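Local coordinates for oligopeptide ABC transporter, periplasmic oligopeptide-binding protein, putative (Thermotoga maritima MSB8, PDB 5IPW) that probably binds oligopeptides in the periplasm and delivers them to an ABC transporter for uptake across the cytoplasmic membrane, at residues A[19-24]-A[262-267]; A[35-40]-A[258-263]; A[113-118]-A[127-132]. All coordinates share one frame; numbering follows the deposited sequence.

Contact 1: residues A[19-24]-A[262-267]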
loop_
_atom_site.group_PDB
_atom_site.type_symbol
_atom_site.label_atom_id
_atom_site.label_comp_id
_atom_site.label_asym_id
_atom_site.label_seq_id
_atom_site.Cartn_x
_atom_site.Cartn_y
_atom_site.Cartn_z
ATOM N N THR A 19 -19.554 -16.025 -25.366
ATOM C CA THR A 19 -20.805 -16.653 -25.806
ATOM C C THR A 19 -21.236 -17.848 -24.949
ATOM O O THR A 19 -22.318 -18.403 -25.151
ATOM C CB THR A 19 -20.691 -17.126 -27.272
ATOM O OG1 THR A 19 -19.695 -18.152 -27.381
ATOM C CG2 THR A 19 -20.313 -15.959 -28.193
ATOM N N GLU A 20 -20.402 -18.223 -23.985
ATOM C CA GLU A 20 -20.536 -19.501 -23.306
ATOM C C GLU A 20 -19.780 -19.410 -21.989
ATOM O O GLU A 20 -18.714 -18.783 -21.930
ATOM C CB GLU A 20 -19.905 -20.579 -24.183
ATOM C CG GLU A 20 -20.695 -21.864 -24.314
ATOM C CD GLU A 20 -19.966 -22.896 -25.166
ATOM O OE1 GLU A 20 -19.272 -22.506 -26.139
ATOM O OE2 GLU A 20 -20.079 -24.102 -24.860
ATOM N N TYR A 21 -20.323 -20.018 -20.934
ATOM C CA TYR A 21 -19.637 -20.043 -19.639
ATOM C C TYR A 21 -19.129 -21.430 -19.318
ATOM O O TYR A 21 -19.771 -22.425 -19.656
ATOM C CB TYR A 21 -20.551 -19.576 -18.517
ATOM C CG TYR A 21 -20.919 -18.123 -18.583
ATOM C CD1 TYR A 21 -19.947 -17.153 -18.731
ATOM C CD2 TYR A 21 -22.248 -17.714 -18.457
ATOM C CE1 TYR A 21 -20.282 -15.816 -18.782
ATOM C CE2 TYR A 21 -22.596 -16.373 -18.504
ATOM C CZ TYR A 21 -21.604 -15.432 -18.671
ATOM O OH TYR A 21 -21.912 -14.097 -18.723
ATOM N N HIS A 22 -17.976 -21.480 -18.656
ATOM C CA HIS A 22 -17.325 -22.737 -18.302
ATOM C C HIS A 22 -17.008 -22.755 -16.820
ATOM O O HIS A 22 -17.011 -21.711 -16.176
ATOM C CB HIS A 22 -16.052 -22.901 -19.120
ATOM C CG HIS A 22 -16.280 -22.804 -20.593
ATOM N ND1 HIS A 22 -16.826 -23.836 -21.329
ATOM C CD2 HIS A 22 -16.063 -21.792 -21.464
ATOM C CE1 HIS A 22 -16.927 -23.463 -22.593
ATOM N NE2 HIS A 22 -16.475 -22.226 -22.700
ATOM N N GLU A 23 -16.732 -23.939 -16.287
ATOM C CA GLU A 23 -16.532 -24.110 -14.848
ATOM C C GLU A 23 -15.489 -25.161 -14.590
ATOM O O GLU A 23 -15.197 -25.965 -15.467
ATOM C CB GLU A 23 -17.842 -24.550 -14.197
ATOM C CG GLU A 23 -18.194 -26.015 -14.461
ATOM C CD GLU A 23 -19.668 -26.328 -14.289
ATOM O OE1 GLU A 23 -20.365 -25.497 -13.697
ATOM O OE2 GLU A 23 -20.137 -27.396 -14.738
ATOM N N SER A 24 -14.948 -25.184 -13.378
ATOM C CA SER A 24 -13.961 -26.195 -13.024
ATOM C C SER A 24 -14.621 -27.567 -12.998
ATOM O O SER A 24 -15.755 -27.683 -12.561
ATOM C CB SER A 24 -13.351 -25.903 -11.664
ATOM O OG SER A 24 -12.292 -26.803 -11.389
ATOM N N TRP A 262 -17.999 -14.521 -9.010
ATOM C CA TRP A 262 -18.799 -13.668 -9.902
ATOM C C TRP A 262 -17.977 -13.038 -11.009
ATOM O O TRP A 262 -18.447 -12.111 -11.661
ATOM C CB TRP A 262 -19.469 -12.553 -9.082
ATOM C CG TRP A 262 -18.590 -12.090 -7.989
ATOM C CD1 TRP A 262 -18.559 -12.566 -6.711
ATOM C CD2 TRP A 262 -17.556 -11.114 -8.079
ATOM N NE1 TRP A 262 -17.579 -11.934 -5.996
ATOM C CE2 TRP A 262 -16.946 -11.035 -6.811
ATOM C CE3 TRP A 262 -17.086 -10.298 -9.104
ATOM C CZ2 TRP A 262 -15.891 -10.169 -6.541
ATOM C CZ3 TRP A 262 -16.033 -9.431 -8.833
ATOM C CH2 TRP A 262 -15.445 -9.377 -7.565
ATOM N N ALA A 263 -16.756 -13.521 -11.219
ATOM C CA ALA A 263 -15.927 -13.021 -12.305
ATOM C C ALA A 263 -15.553 -14.165 -13.209
ATOM O O ALA A 263 -15.453 -15.300 -12.767
ATOM C CB ALA A 263 -14.678 -12.358 -11.768
ATOM N N VAL A 264 -15.346 -13.850 -14.481
ATOM C CA VAL A 264 -14.900 -14.816 -15.467
ATOM C C VAL A 264 -13.724 -14.290 -16.283
ATOM O O VAL A 264 -13.354 -13.122 -16.207
ATOM C CB VAL A 264 -16.033 -15.208 -16.438
ATOM C CG1 VAL A 264 -17.241 -15.746 -15.679
ATOM C CG2 VAL A 264 -16.455 -14.022 -17.303
ATOM N N ASP A 265 -13.138 -15.216 -17.020
ATOM C CA ASP A 265 -12.177 -14.993 -18.097
ATOM C C ASP A 265 -12.731 -14.262 -19.281
ATOM O O ASP A 265 -13.936 -14.207 -19.477
ATOM C CB ASP A 265 -11.831 -16.360 -18.698
ATOM C CG ASP A 265 -10.543 -16.851 -18.265
ATOM O OD1 ASP A 265 -9.920 -16.171 -17.433
ATOM O OD2 ASP A 265 -10.149 -17.918 -18.757
ATOM N N ILE A 266 -11.827 -13.820 -20.145
ATOM C CA ILE A 266 -12.210 -13.432 -21.494
ATOM C C ILE A 266 -12.829 -14.592 -22.288
ATOM O O ILE A 266 -13.609 -14.352 -23.191
ATOM C CB ILE A 266 -11.048 -12.772 -22.282
ATOM C CG1 ILE A 266 -9.834 -13.692 -22.406
ATOM C CG2 ILE A 266 -10.635 -11.469 -21.614
ATOM C CD1 ILE A 266 -8.691 -13.097 -23.208
ATOM N N GLU A 267 -12.489 -15.838 -21.975
ATOM C CA GLU A 267 -13.159 -16.998 -22.594
ATOM C C GLU A 267 -14.386 -17.502 -21.824
ATOM O O GLU A 267 -14.924 -18.558 -22.146
ATOM C CB GLU A 267 -12.171 -18.160 -22.767
ATOM C CG GLU A 267 -11.084 -17.924 -23.812
ATOM C CD GLU A 267 -11.608 -18.005 -25.241
ATOM O OE1 GLU A 267 -12.006 -19.104 -25.669
ATOM O OE2 GLU A 267 -11.622 -16.962 -25.938
HETATM O O HOH W 1 -14.747 -20.226 -24.802
#
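His22 and Tyr21 meet the 262-267 segment at two separate points, because their side chains leave the extended backbone in roughly opposite directions. The imidazole of His22 comes in edge-on: CD2 lies 3.5 Å from the backbone O of Glu267, and that oxygen sits near the plane of the ring rather than over a face. With CG beside the backbone N and anti to the carbonyl carbon, the first torsion (chi1 -55°) brings the end of the ring to the carbonyl of Glu267. A water joins the two residues there. It donates to Glu267 O at 3.1 Å and to Glu267 OE1, also at 3.1 Å, so the backbone and the folded-back carboxylate of one residue grip the same molecule, while its bond to His22 NE2 is weak. Tyr21 does something quite different. Its CD1 comes obliquely to the branch CG1 of Val264, and at 4.3 Å this is a loose apolar touch; Leu43 and Pro7 pack against the same tyrosine. The contact lies at the surface, with Glu20 and Glu267 exposed and Val264 buried. Just past Glu267, His22 pairs through its backbone with Gly268 and Gln270. The 19-24 loop thus crosses the end of 263-265, an outer strand of a small mixed sheet with 48-51 and 2-4, and pairs just beyond it, in a protein of the family 5 extracellular solute-binding fold.

Contact 2: residues A[35-40]-A[258-263]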
loop_
_atom_site.group_PDB
_atom_site.type_symbol
_atom_site.label_atom_id
_atom_site.label_comp_id
_atom_site.label_asym_id
_atom_site.label_seq_id
_atom_site.Cartn_x
_atom_site.Cartn_y
_atom_site.Cartn_z
ATOM N N LYS A 35 -26.020 -31.435 -6.580
ATOM C CA LYS A 35 -25.684 -30.668 -5.374
ATOM C C LYS A 35 -25.353 -29.195 -5.633
ATOM O O LYS A 35 -25.054 -28.466 -4.693
ATOM C CB LYS A 35 -24.477 -31.292 -4.678
ATOM C CG LYS A 35 -24.558 -32.788 -4.471
ATOM C CD LYS A 35 -23.359 -33.253 -3.666
ATOM C CE LYS A 35 -23.118 -34.747 -3.811
ATOM N NZ LYS A 35 -21.764 -35.142 -3.324
ATOM N N LEU A 36 -25.369 -28.768 -6.894
ATOM C CA LEU A 36 -25.080 -27.374 -7.255
ATOM C C LEU A 36 -25.899 -26.964 -8.460
ATOM O O LEU A 36 -26.047 -27.740 -9.390
ATOM C CB LEU A 36 -23.604 -27.189 -7.616
ATOM C CG LEU A 36 -22.643 -26.512 -6.633
ATOM C CD1 LEU A 36 -21.327 -26.253 -7.349
ATOM C CD2 LEU A 36 -23.178 -25.206 -6.065
ATOM N N PRO A 37 -26.422 -25.735 -8.467
ATOM C CA PRO A 37 -26.996 -25.242 -9.719
ATOM C C PRO A 37 -25.908 -25.072 -10.787
ATOM O O PRO A 37 -24.725 -24.962 -10.449
ATOM C CB PRO A 37 -27.595 -23.886 -9.337
ATOM C CG PRO A 37 -27.666 -23.871 -7.847
ATOM C CD PRO A 37 -26.600 -24.795 -7.350
ATOM N N PRO A 38 -26.293 -25.048 -12.071
ATOM C CA PRO A 38 -25.249 -24.952 -13.095
ATOM C C PRO A 38 -24.643 -23.551 -13.168
ATOM O O PRO A 38 -25.250 -22.586 -12.708
ATOM C CB PRO A 38 -25.985 -25.318 -14.384
ATOM C CG PRO A 38 -27.426 -24.981 -14.129
ATOM C CD PRO A 38 -27.653 -25.029 -12.642
ATOM N N VAL A 39 -23.448 -23.455 -13.741
ATOM C CA VAL A 39 -22.688 -22.198 -13.759
ATOM C C VAL A 39 -23.493 -20.991 -14.277
ATOM O O VAL A 39 -23.359 -19.879 -13.756
ATOM C CB VAL A 39 -21.345 -22.363 -14.523
ATOM C CG1 VAL A 39 -21.558 -22.824 -15.963
ATOM C CG2 VAL A 39 -20.534 -21.080 -14.488
ATOM N N GLU A 40 -24.344 -21.223 -15.273
ATOM C CA GLU A 40 -25.161 -20.157 -15.876
ATOM C C GLU A 40 -26.045 -19.491 -14.831
ATOM O O GLU A 40 -26.276 -18.274 -14.871
ATOM C CB GLU A 40 -26.055 -20.720 -16.991
ATOM C CG GLU A 40 -25.315 -21.159 -18.246
ATOM C CD GLU A 40 -24.691 -22.549 -18.147
ATOM O OE1 GLU A 40 -25.128 -23.362 -17.283
ATOM O OE2 GLU A 40 -23.759 -22.825 -18.947
ATOM N N ASN A 258 -14.815 -20.740 -4.269
ATOM C CA ASN A 258 -16.182 -20.281 -4.082
ATOM C C ASN A 258 -16.982 -20.554 -5.347
ATOM O O ASN A 258 -16.763 -19.896 -6.370
ATOM C CB ASN A 258 -16.193 -18.784 -3.788
ATOM C CG ASN A 258 -17.587 -18.209 -3.754
ATOM O OD1 ASN A 258 -18.567 -18.931 -3.913
ATOM N ND2 ASN A 258 -17.685 -16.900 -3.546
ATOM N N PRO A 259 -17.921 -21.514 -5.286
ATOM C CA PRO A 259 -18.609 -21.930 -6.504
ATOM C C PRO A 259 -19.547 -20.862 -7.069
ATOM O O PRO A 259 -20.003 -21.005 -8.197
ATOM C CB PRO A 259 -19.394 -23.163 -6.056
ATOM C CG PRO A 259 -19.669 -22.923 -4.613
ATOM C CD PRO A 259 -18.480 -22.168 -4.090
ATOM N N TYR A 260 -19.811 -19.806 -6.298
ATOM C CA TYR A 260 -20.623 -18.672 -6.743
ATOM C C TYR A 260 -19.791 -17.446 -7.090
ATOM O O TYR A 260 -20.322 -16.330 -7.160
ATOM C CB TYR A 260 -21.644 -18.317 -5.653
ATOM C CG TYR A 260 -22.699 -19.374 -5.510
ATOM C CD1 TYR A 260 -23.790 -19.395 -6.367
ATOM C CD2 TYR A 260 -22.595 -20.374 -4.549
ATOM C CE1 TYR A 260 -24.766 -20.368 -6.269
ATOM C CE2 TYR A 260 -23.560 -21.361 -4.442
ATOM C CZ TYR A 260 -24.652 -21.351 -5.314
ATOM O OH TYR A 260 -25.646 -22.311 -5.249
ATOM N N PHE A 261 -18.492 -17.627 -7.318
ATOM C CA PHE A 261 -17.643 -16.483 -7.652
ATOM C C PHE A 261 -18.116 -15.845 -8.957
ATOM O O PHE A 261 -18.529 -16.545 -9.892
ATOM C CB PHE A 261 -16.161 -16.854 -7.741
ATOM C CG PHE A 261 -15.250 -15.664 -7.699
ATOM C CD1 PHE A 261 -15.270 -14.806 -6.615
ATOM C CD2 PHE A 261 -14.408 -15.375 -8.753
ATOM C CE1 PHE A 261 -14.458 -13.685 -6.576
ATOM C CE2 PHE A 261 -13.586 -14.263 -8.721
ATOM C CZ PHE A 261 -13.608 -13.417 -7.632
ATOM N N TRP A 262 -17.999 -14.521 -9.010
ATOM C CA TRP A 262 -18.799 -13.668 -9.902
ATOM C C TRP A 262 -17.977 -13.038 -11.009
ATOM O O TRP A 262 -18.447 -12.111 -11.661
ATOM C CB TRP A 262 -19.469 -12.553 -9.082
ATOM C CG TRP A 262 -18.590 -12.090 -7.989
ATOM C CD1 TRP A 262 -18.559 -12.566 -6.711
ATOM C CD2 TRP A 262 -17.556 -11.114 -8.079
ATOM N NE1 TRP A 262 -17.579 -11.934 -5.996
ATOM C CE2 TRP A 262 -16.946 -11.035 -6.811
ATOM C CE3 TRP A 262 -17.086 -10.298 -9.104
ATOM C CZ2 TRP A 262 -15.891 -10.169 -6.541
ATOM C CZ3 TRP A 262 -16.033 -9.431 -8.833
ATOM C CH2 TRP A 262 -15.445 -9.377 -7.565
ATOM N N ALA A 263 -16.756 -13.521 -11.219
ATOM C CA ALA A 263 -15.927 -13.021 -12.305
ATOM C C ALA A 263 -15.553 -14.165 -13.209
ATOM O O ALA A 263 -15.453 -15.300 -12.767
ATOM C CB ALA A 263 -14.678 -12.358 -11.768
#
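Leu36 puts its two methyl branches on two neighbouring residues of the 258-261 turn. CD1 lies 3.9 Å from CB of Pro259, the two side chains crossing at about a right angle. CD2 reaches the far end of Tyr260, 3.9 Å from its OH and 4.2 Å from its CE2, where the leucine and the tyrosine run past each other in opposite directions. The same phenol end meets the Pro37 ring, with Tyr260 OH 3.4 Å from Pro37 CD, approached obliquely to the plane of the aromatic ring. With CG beside the backbone N, anti to the carbonyl carbon (chi1 -69°), the long phenol is directed at Leu36 and Pro37. With an alanine in place of Tyr260, Pro37 would probably lose the phenol it rests on, and a gap would be likely to open beside CD2 of Leu36. This inner part is closed further by Leu27 and Leu30 of helix 25-32, which pack on Leu36, and by Arg42, which touches both Leu36 and Tyr260. The outer side is looser: Leu36 and Pro37 are themselves partly exposed, whereas Pro259 and Tyr260 are buried. On the buried side the backbone is tied down. Phe261 N bonds to Asn258 O, and Tyr260 N donates to Asn258 OD1 at 2.8 Å from above the carbonyl plane. The backbone makes a type I beta turn from Asn258 to Phe261, and the side-chain bond adds an Asx turn, on the way from strand 252-257 to strand 263-265.

Contact 3: residues A[113-118]-A[127-132]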
loop_
_atom_site.group_PDB
_atom_site.type_symbol
_atom_site.label_atom_id
_atom_site.label_comp_id
_atom_site.label_asym_id
_atom_site.label_seq_id
_atom_site.Cartn_x
_atom_site.Cartn_y
_atom_site.Cartn_z
ATOM N N PHE A 113 -22.560 3.550 -6.503
ATOM C CA PHE A 113 -21.960 2.338 -7.057
ATOM C C PHE A 113 -23.055 1.439 -7.609
ATOM O O PHE A 113 -24.040 1.156 -6.924
ATOM C CB PHE A 113 -21.158 1.583 -5.998
ATOM C CG PHE A 113 -19.892 2.272 -5.594
ATOM C CD1 PHE A 113 -18.734 2.103 -6.332
ATOM C CD2 PHE A 113 -19.857 3.089 -4.475
ATOM C CE1 PHE A 113 -17.561 2.744 -5.968
ATOM C CE2 PHE A 113 -18.690 3.727 -4.101
ATOM C CZ PHE A 113 -17.537 3.556 -4.850
ATOM N N HIS A 114 -22.862 0.994 -8.850
ATOM C CA HIS A 114 -23.822 0.144 -9.534
ATOM C C HIS A 114 -23.368 -1.302 -9.475
ATOM O O HIS A 114 -22.332 -1.663 -10.032
ATOM C CB HIS A 114 -23.978 0.587 -10.984
ATOM C CG HIS A 114 -24.476 1.989 -11.126
ATOM N ND1 HIS A 114 -25.818 2.299 -11.176
ATOM C CD2 HIS A 114 -23.812 3.167 -11.204
ATOM C CE1 HIS A 114 -25.958 3.607 -11.293
ATOM N NE2 HIS A 114 -24.757 4.157 -11.311
ATOM N N LEU A 115 -24.160 -2.122 -8.801
ATOM C CA LEU A 115 -23.808 -3.505 -8.544
ATOM C C LEU A 115 -24.282 -4.403 -9.670
ATOM O O LEU A 115 -24.980 -3.957 -10.583
ATOM C CB LEU A 115 -24.421 -3.958 -7.219
ATOM C CG LEU A 115 -24.116 -3.074 -6.008
ATOM C CD1 LEU A 115 -24.668 -3.724 -4.748
ATOM C CD2 LEU A 115 -22.626 -2.817 -5.867
ATOM N N ARG A 116 -23.910 -5.676 -9.580
ATOM C CA ARG A 116 -24.143 -6.632 -10.641
ATOM C C ARG A 116 -25.275 -7.521 -10.162
ATOM O O ARG A 116 -25.161 -8.199 -9.137
ATOM C CB ARG A 116 -22.862 -7.425 -10.941
ATOM C CG ARG A 116 -21.587 -6.609 -10.716
ATOM C CD ARG A 116 -20.298 -7.400 -10.885
ATOM N NE ARG A 116 -19.967 -7.433 -12.293
ATOM C CZ ARG A 116 -19.017 -6.729 -12.893
ATOM N NH1 ARG A 116 -18.196 -5.921 -12.235
ATOM N NH2 ARG A 116 -18.884 -6.858 -14.200
ATOM N N LYS A 117 -26.388 -7.469 -10.884
ATOM C CA LYS A 117 -27.574 -8.220 -10.534
ATOM C C LYS A 117 -27.309 -9.717 -10.659
ATOM O O LYS A 117 -26.686 -10.172 -11.614
ATOM C CB LYS A 117 -28.744 -7.802 -11.434
ATOM C CG LYS A 117 -30.038 -8.584 -11.222
ATOM C CD LYS A 117 -31.158 -8.056 -12.115
ATOM C CE LYS A 117 -32.294 -9.062 -12.278
ATOM N NZ LYS A 117 -33.074 -9.280 -11.028
ATOM N N GLY A 118 -27.779 -10.473 -9.677
ATOM C CA GLY A 118 -27.631 -11.923 -9.682
ATOM C C GLY A 118 -26.395 -12.459 -8.981
ATOM O O GLY A 118 -26.204 -13.667 -8.932
ATOM N N TYR A 127 -26.672 -11.409 -3.111
ATOM C CA TYR A 127 -25.890 -10.278 -2.668
ATOM C C TYR A 127 -26.522 -9.027 -3.242
ATOM O O TYR A 127 -26.757 -8.948 -4.453
ATOM C CB TYR A 127 -24.453 -10.398 -3.158
ATOM C CG TYR A 127 -23.620 -9.184 -2.875
ATOM C CD1 TYR A 127 -23.364 -8.786 -1.579
ATOM C CD2 TYR A 127 -23.098 -8.421 -3.910
ATOM C CE1 TYR A 127 -22.599 -7.665 -1.310
ATOM C CE2 TYR A 127 -22.335 -7.292 -3.653
ATOM C CZ TYR A 127 -22.085 -6.925 -2.350
ATOM O OH TYR A 127 -21.312 -5.821 -2.096
ATOM N N THR A 128 -26.781 -8.056 -2.366
ATOM C CA THR A 128 -27.469 -6.830 -2.730
ATOM C C THR A 128 -26.793 -5.671 -2.037
ATOM O O THR A 128 -25.890 -5.867 -1.226
ATOM C CB THR A 128 -28.947 -6.864 -2.300
ATOM O OG1 THR A 128 -29.034 -6.841 -0.871
ATOM C CG2 THR A 128 -29.626 -8.122 -2.824
ATOM N N ALA A 129 -27.247 -4.461 -2.348
ATOM C CA ALA A 129 -26.713 -3.258 -1.725
ATOM C C ALA A 129 -27.080 -3.170 -0.251
ATOM O O ALA A 129 -26.457 -2.419 0.496
ATOM C CB ALA A 129 -27.204 -2.023 -2.458
ATOM N N HIS A 130 -28.079 -3.934 0.172
ATOM C CA HIS A 130 -28.443 -3.963 1.584
ATOM C C HIS A 130 -27.335 -4.583 2.433
ATOM O O HIS A 130 -27.163 -4.204 3.590
ATOM C CB HIS A 130 -29.773 -4.685 1.786
ATOM C CG HIS A 130 -30.875 -4.129 0.941
ATOM N ND1 HIS A 130 -31.351 -2.845 1.093
ATOM C CD2 HIS A 130 -31.559 -4.665 -0.098
ATOM C CE1 HIS A 130 -32.290 -2.618 0.193
ATOM N NE2 HIS A 130 -32.436 -3.705 -0.543
ATOM N N ASP A 131 -26.567 -5.505 1.856
ATOM C CA ASP A 131 -25.403 -6.065 2.551
ATOM C C ASP A 131 -24.311 -5.024 2.812
ATOM O O ASP A 131 -23.575 -5.121 3.798
ATOM C CB ASP A 131 -24.826 -7.233 1.761
ATOM C CG ASP A 131 -25.729 -8.437 1.779
ATOM O OD1 ASP A 131 -26.308 -8.723 2.850
ATOM O OD2 ASP A 131 -25.859 -9.103 0.730
ATOM N N ILE A 132 -24.192 -4.044 1.922
ATOM C CA ILE A 132 -23.251 -2.955 2.119
ATOM C C ILE A 132 -23.773 -2.039 3.213
ATOM O O ILE A 132 -23.028 -1.665 4.115
ATOM C CB ILE A 132 -23.018 -2.156 0.829
ATOM C CG1 ILE A 132 -22.409 -3.078 -0.235
ATOM C CG2 ILE A 132 -22.102 -0.962 1.101
ATOM C CD1 ILE A 132 -22.275 -2.464 -1.613
#
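The protruding methyl CD1 of Leu115 fills a shallow hollow made by the first turn of helix 129-140 and the residues leading into it. Its floor is backbone: Leu115 CD1 lies 3.6 Å from Ala129 N and 4.0 Å from Thr128 C. The methyl CB of Ala129 forms one wall at 3.8 Å, CD1 of Ile132, one helical turn on, another at 4.1 Å, and the ring of Tyr127 stands obliquely at the rim, its CE2 4.4 Å away. The side chain of Leu115 already leaves the backbone toward the helix, and with CG anti to the carbonyl carbon (chi1 -53°) CD1 comes to lie over Ala129. This is helix-on-sheet packing: strand 110-115 belongs to a five-stranded antiparallel sheet, and the helix start packs on its face, with Val167 of strand 166-171 also touching Ala129 and Ile132. A capping box probably helps hold this helix start: Thr128 OG1 accepts from His130 N at 3.2 Å, and Asp131 OD2 accepts weakly from Thr128 N. Tyr127 is steadied from outside the two segments, its OH bonded to Thr188 O and its ring meeting that of Trp121 with the planes at about 85°.

Overall arrangement
Contacts 1 and 2 are neighbours, their centres 11 Å apart, and they share Trp262 and Ala263 at the entry to strand 263-265. They also touch directly, Glu23 packing on Val39. Along the chain the order is 19-24, 35-40, 113-118, 127-132 and then 258-267, so both contacts bring the N-terminal region back to one distant stretch, with contact 3 falling in between. Contact 3 joins strand 110-115 of the five-stranded sheet to helix 129-140, the next helix in the chain; its centre is about 21 Å from that of contact 1 and 17 Å from that of contact 2. All three lie on one side of the chain's centre, the first two packing N-terminal segments against the region of strand 263-265.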